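Local coordinates for HMG box-containing protein 1 (Homo sapiens, PDB 3QVE) that represses transcription by binding the promoters of target genes, with roles in cell-cycle control and Wnt signalling, and is represented here by its AXH domain, at residues 7-12 against 16-21. Residues are numbered along the deposited sequence; the frame is centred on the assembly and turned at random.
Sequences TVWHCF and TRLCFH. With EDO (1,2-ethanediol), chain F.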
loop_
_atom_site.group_PDB
_atom_site.type_symbol
_atom_site.label_atom_id
_atom_site.label_comp_id
_atom_site.label_asym_id
_atom_site.label_seq_id
_atom_site.Cartn_x
_atom_site.Cartn_y
_atom_site.Cartn_z
ATOM N N THR A 7 -1.286 -6.352 -8.704
ATOM C CA THR A 7 -1.493 -6.170 -7.283
ATOM C C THR A 7 -2.050 -7.439 -6.677
ATOM O O THR A 7 -2.729 -8.201 -7.357
ATOM C CB THR A 7 -2.462 -5.025 -7.044
ATOM O OG1 THR A 7 -3.630 -5.237 -7.842
ATOM C CG2 THR A 7 -1.817 -3.690 -7.438
ATOM N N VAL A 8 -1.764 -7.672 -5.404
ATOM C CA VAL A 8 -2.290 -8.846 -4.713
ATOM C C VAL A 8 -3.590 -8.518 -3.982
ATOM O O VAL A 8 -4.546 -9.257 -4.056
ATOM C CB VAL A 8 -1.251 -9.391 -3.706
ATOM C CG1 VAL A 8 -1.853 -10.614 -2.915
ATOM C CG2 VAL A 8 -0.022 -9.829 -4.462
ATOM N N TRP A 9 -3.609 -7.410 -3.263
ATOM C CA TRP A 9 -4.778 -6.975 -2.495
ATOM C C TRP A 9 -4.709 -5.450 -2.380
ATOM O O TRP A 9 -3.642 -4.906 -2.058
ATOM C CB TRP A 9 -4.801 -7.595 -1.078
ATOM C CG TRP A 9 -5.886 -7.007 -0.296
ATOM C CD1 TRP A 9 -7.236 -7.321 -0.401
ATOM C CD2 TRP A 9 -5.797 -5.945 0.669
ATOM N NE1 TRP A 9 -7.954 -6.530 0.440
ATOM C CE2 TRP A 9 -7.116 -5.663 1.091
ATOM C CE3 TRP A 9 -4.742 -5.223 1.220
ATOM C CZ2 TRP A 9 -7.399 -4.717 2.056
ATOM C CZ3 TRP A 9 -5.029 -4.251 2.188
ATOM C CH2 TRP A 9 -6.342 -4.011 2.588
ATOM N N HIS A 10 -5.818 -4.774 -2.668
ATOM C CA HIS A 10 -5.865 -3.310 -2.712
ATOM C C HIS A 10 -4.775 -2.859 -3.693
ATOM O O HIS A 10 -4.622 -3.488 -4.732
ATOM C CB HIS A 10 -5.688 -2.718 -1.319
ATOM C CG HIS A 10 -6.104 -1.287 -1.181
ATOM N ND1 HIS A 10 -5.322 -0.217 -1.596
ATOM C CD2 HIS A 10 -7.216 -0.747 -0.624
ATOM C CE1 HIS A 10 -5.943 0.906 -1.300
ATOM N NE2 HIS A 10 -7.087 0.612 -0.705
ATOM N N CYS A 11 -3.987 -1.829 -3.373
ATOM C CA CYS A 11 -2.904 -1.379 -4.271
ATOM C C CYS A 11 -1.571 -2.104 -4.029
ATOM O O CYS A 11 -0.566 -1.755 -4.617
ATOM C CB CYS A 11 -2.658 0.115 -4.057
ATOM S SG CYS A 11 -1.970 0.568 -2.463
ATOM N N PHE A 12 -1.551 -3.100 -3.153
ATOM C CA PHE A 12 -0.307 -3.713 -2.665
ATOM C C PHE A 12 0.251 -4.854 -3.512
ATOM O O PHE A 12 -0.456 -5.795 -3.900
ATOM C CB PHE A 12 -0.458 -4.101 -1.185
ATOM C CG PHE A 12 -0.741 -2.908 -0.328
ATOM C CD1 PHE A 12 0.249 -1.961 -0.103
ATOM C CD2 PHE A 12 -1.982 -2.712 0.220
ATOM C CE1 PHE A 12 -0.008 -0.865 0.621
ATOM C CE2 PHE A 12 -2.247 -1.641 1.002
ATOM C CZ PHE A 12 -1.282 -0.688 1.189
ATOM N N THR A 16 4.518 -7.517 0.022
ATOM C CA THR A 16 3.983 -6.636 1.066
ATOM C C THR A 16 3.468 -7.465 2.241
ATOM O O THR A 16 2.920 -8.561 2.055
ATOM C CB THR A 16 2.843 -5.718 0.511
ATOM O OG1 THR A 16 3.315 -5.002 -0.646
ATOM C CG2 THR A 16 2.370 -4.701 1.571
ATOM N N ARG A 17 3.639 -6.920 3.447
ATOM C CA ARG A 17 3.141 -7.512 4.685
ATOM C C ARG A 17 2.197 -6.496 5.302
ATOM O O ARG A 17 2.469 -5.278 5.277
ATOM C CB ARG A 17 4.318 -7.859 5.648
ATOM C CG ARG A 17 5.292 -8.870 5.057
ATOM C CD ARG A 17 6.453 -9.288 5.962
ATOM N NE ARG A 17 5.968 -9.934 7.171
ATOM C CZ ARG A 17 5.399 -11.134 7.201
ATOM N NH1 ARG A 17 5.209 -11.830 6.083
ATOM N NH2 ARG A 17 5.018 -11.636 8.359
ATOM N N LEU A 18 1.099 -7.002 5.859
ATOM C CA LEU A 18 0.003 -6.185 6.361
ATOM C C LEU A 18 -0.149 -6.359 7.867
ATOM O O LEU A 18 0.001 -7.463 8.386
ATOM C CB LEU A 18 -1.305 -6.660 5.751
ATOM C CG LEU A 18 -1.333 -6.635 4.219
ATOM C CD1 LEU A 18 -2.687 -7.143 3.787
ATOM C CD2 LEU A 18 -0.990 -5.226 3.646
ATOM N N CYS A 19 -0.494 -5.279 8.556
ATOM C CA CYS A 19 -0.817 -5.349 9.983
ATOM C C CYS A 19 -1.973 -4.415 10.280
ATOM O O CYS A 19 -1.803 -3.226 10.422
ATOM C CB CYS A 19 0.410 -5.011 10.815
ATOM S SG CYS A 19 0.086 -5.296 12.603
ATOM N N PHE A 20 -3.179 -4.982 10.325
ATOM C CA PHE A 20 -4.381 -4.240 10.599
ATOM C C PHE A 20 -4.431 -3.889 12.084
ATOM O O PHE A 20 -4.151 -4.724 12.936
ATOM C CB PHE A 20 -5.603 -5.075 10.216
ATOM C CG PHE A 20 -5.798 -5.199 8.758
ATOM C CD1 PHE A 20 -6.521 -4.227 8.073
ATOM C CD2 PHE A 20 -5.233 -6.236 8.041
ATOM C CE1 PHE A 20 -6.692 -4.307 6.721
ATOM C CE2 PHE A 20 -5.398 -6.313 6.683
ATOM C CZ PHE A 20 -6.145 -5.358 6.019
ATOM N N HIS A 21 -4.731 -2.645 12.404
ATOM C CA HIS A 21 -4.765 -2.250 13.806
ATOM C C HIS A 21 -6.056 -2.717 14.495
ATOM O O HIS A 21 -6.083 -2.866 15.704
ATOM C CB HIS A 21 -4.633 -0.721 13.945
ATOM C CG HIS A 21 -3.294 -0.172 13.555
ATOM N ND1 HIS A 21 -2.775 0.975 14.121
ATOM C CD2 HIS A 21 -2.380 -0.589 12.639
ATOM C CE1 HIS A 21 -1.589 1.227 13.588
ATOM N NE2 HIS A 21 -1.325 0.292 12.690
HETATM C C1 EDO F . 7.115 -6.926 9.943
HETATM O O1 EDO F . 6.849 -8.239 9.431
HETATM C C2 EDO F . 8.220 -6.953 10.997
HETATM O O2 EDO F . 8.112 -5.754 11.770
#
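The loop carrying W9 and F12 folds back on itself in a type II' turn from W9 to F12, closed by a hydrogen bond from F12 N to W9 O (3.0 Å), and comes back to the residue just before strand 17-20, where the CA atoms of F12 and T16 are 6.4 Å apart. V8 and W9 both face F12 in a classic beta bulge, with V8 N hydrogen-bonded to F12 O at 2.7 Å, and the side chains of W9 and F12 set out toward segment 16-21. The W9 indole, swung out by a chi1 of 173° that sets CG opposite the backbone N, extends to F20, whose ring edge meets the six-membered ring in an offset edge-to-face pair with planes at 67°; W9 CH2 lies 3.7 Å from F20 CZ. Beside it, L18 CD1 packs 3.8 Å from W9 CE3, while the other branch, L18 CD2, approaches F12 CD2 more loosely at 4.4 Å. This apolar cluster joins the N-terminal loop of the AXH domain to a strand of its antiparallel sheet, and F34 of helix 31-37 touches W9, L18 and F20. Cutting W9 back to an alanine would remove the indole and is likely to leave a gap between F20 CZ and L18 CD1. T16 lies crosswise to F12, its CG2 3.8 Å from F12 CD1, while its OG1 hydrogen-bonds to L13 O.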